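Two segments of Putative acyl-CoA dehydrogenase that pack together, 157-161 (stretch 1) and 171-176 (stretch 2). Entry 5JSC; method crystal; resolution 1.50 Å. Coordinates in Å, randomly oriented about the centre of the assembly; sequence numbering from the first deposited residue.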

# COMPACT_ATOMS: atom_id res chain seq x y z
N ALA C 157 -12.44 17.68 25.64
CA ALA C 157 -12.70 19.11 25.56
C ALA C 157 -14.14 19.44 25.19
O ALA C 157 -14.41 20.55 24.72
N MET C 158 -15.08 18.51 25.40
CA MET C 158 -16.48 18.79 25.09
C MET C 158 -16.96 20.02 25.85
O MET C 158 -16.44 20.36 26.92
N THR C 159 -17.96 20.70 25.29
CA THR C 159 -18.45 21.95 25.87
C THR C 159 -19.92 21.95 26.26
O THR C 159 -20.37 22.95 26.83
N LEU C 160 -20.68 20.89 26.00
CA LEU C 160 -22.03 20.83 26.55
C LEU C 160 -21.94 20.95 28.06
O LEU C 160 -21.21 20.20 28.71
N SER C 161 -22.62 21.94 28.63
CA SER C 161 -22.50 22.23 30.05
C SER C 161 -23.65 21.64 30.85
O SER C 161 -24.79 21.55 30.38
N LEU C 171 -28.82 21.58 31.40
CA LEU C 171 -27.94 21.26 30.28
C LEU C 171 -28.11 22.28 29.15
O LEU C 171 -29.24 22.58 28.75
N ASP C 172 -26.99 22.80 28.65
CA ASP C 172 -26.98 23.78 27.58
C ASP C 172 -25.88 23.46 26.58
O ASP C 172 -24.71 23.32 26.96
N GLY C 173 -26.25 23.36 25.31
CA GLY C 173 -25.31 23.16 24.23
C GLY C 173 -25.82 22.10 23.27
O GLY C 173 -27.01 21.76 23.28
N ASP C 174 -24.92 21.56 22.46
CA ASP C 174 -25.32 20.68 21.36
C ASP C 174 -24.53 19.39 21.37
O ASP C 174 -23.34 19.37 21.71
N LYS C 175 -25.20 18.30 20.99
CA LYS C 175 -24.56 17.05 20.59
C LYS C 175 -24.93 16.81 19.14
O LYS C 175 -25.99 17.26 18.69
N THR C 176 -24.08 16.12 18.39
CA THR C 176 -24.47 15.87 17.01
C THR C 176 -23.89 14.54 16.52
O THR C 176 -23.11 13.87 17.21

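Packing of segment 157-161 against segment 171-176 in a putative acyl-CoA dehydrogenase. The two backbones meet at one antiparallel hydrogen-bonded pair, Ser161 with Asp172: Ser161 N donates to Asp172 O (3.0 Å) and Asp172 N to Ser161 O (3.1 Å), while Leu171 CA approaches Ser161 O to 3.2 Å in a CA-H...O contact. The side chains of Ser161 and Asp172 therefore lie on the same face of the sheet, with Ser161 OG 3.7 Å from Asp172 CB. Ser161 is in the p rotamer (chi1 59°), which leaves OG 3.2 Å from Asp172 O and 2.8 Å from water 3, a hydrogen-bond partner. Asp172, m at chi1 (-70°), holds OD2 within 2.6 Å of the same water, which donates to it, so water 3 links the two side chains; OD1 is satisfied elsewhere in the structure.

Leu160 points toward the other segment and has the largest area covered there. Its t, p conformation (chi1 175°, chi2 78°) spreads the two methyls over different neighbours. Leu160 CD1 lies against the backbone at the corner, 3.2 Å from Asp172 O, 3.4 Å from Gly173 N and 3.9 Å from Asp174 N. Leu160 CD2 rests 3.6 Å from Lys175 CE and makes an apolar contact with Leu171 CD2 at 4.4 Å. Leu171 itself leaves its backbone sideways, with chi1 at -85° (m) and chi2 at 59° (p). Gly173 gives CD1 its room: a CB here would sit 3.1 Å from Leu160 CD1, and the backbone angles (135/-162) would also jam it against the carbonyl O of Asp172, which by itself calls for glycine.

Lys175 starts sideways, but its end comes nearer. After two m torsions (-64°, -61°), chi3 and chi4 are both t, and this extended outer part carries the aliphatic CE past Leu160 and brings Lys175 NZ to 3.7 Å from Met158 SD; NZ finds its hydrogen bonding elsewhere in the structure. Met158 points toward the other segment with a p, t, p side chain (71°, 175°, 68°), so its sulfur meets the lysine tip.

Thr159 points sideways and makes no close side-chain contact; water spans the gap instead. The p rotamer (chi1 63°) places Thr159 OG1 3.2 Å from water 1, a hydrogen-bond partner, which accepts from Asp174 N at 3.2 Å. Water 2 donates to Thr159 O (2.9 Å) and, weakly, to Asp172 O (3.4 Å). Asp174 points away, chi1 m (-79°), with both carboxylate oxygens hydrogen-bonded elsewhere.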

# COMPACT_ATOMS: atom_id res chain seq x y z
CB ALA C 157 -11.74 19.75 24.55
CB MET C 158 -17.35 17.58 25.45
CG MET C 158 -17.50 17.35 26.95
SD MET C 158 -18.65 16.02 27.32
CE MET C 158 -17.73 14.63 26.70
CB THR C 159 -18.20 23.13 24.92
OG1 THR C 159 -18.95 22.95 23.71
CG2 THR C 159 -16.73 23.25 24.60
CB LEU C 160 -22.74 19.53 26.16
CG LEU C 160 -24.11 19.37 26.81
CD1 LEU C 160 -25.12 20.22 26.11
CD2 LEU C 160 -24.57 17.92 26.80
CB SER C 161 -22.43 23.74 30.29
OG SER C 161 -23.58 24.39 29.81
CB LEU C 171 -28.22 19.84 29.76
CG LEU C 171 -27.49 18.69 30.47
CD1 LEU C 171 -27.82 18.63 31.95
CD2 LEU C 171 -27.79 17.36 29.79
CB ASP C 172 -26.76 25.19 28.12
CG ASP C 172 -27.95 25.70 28.89
OD1 ASP C 172 -28.92 26.15 28.25
OD2 ASP C 172 -27.90 25.66 30.14
CB ASP C 174 -25.13 21.37 20.00
CG ASP C 174 -26.25 22.35 19.66
OD1 ASP C 174 -26.71 23.07 20.56
OD2 ASP C 174 -26.69 22.39 18.50
CB LYS C 175 -25.02 15.86 21.45
CG LYS C 175 -24.65 15.96 22.93
CD LYS C 175 -23.14 16.02 23.10
CE LYS C 175 -22.77 15.76 24.55
NZ LYS C 175 -21.30 15.91 24.80
CB THR C 176 -24.08 17.04 16.10
OG1 THR C 176 -24.84 16.96 14.89
CG2 THR C 176 -22.57 17.04 15.77
O HOH W 1 -21.78 21.79 22.69
O HOH W 2 -22.05 24.78 25.42
O HOH W 3 -25.86 24.61 31.46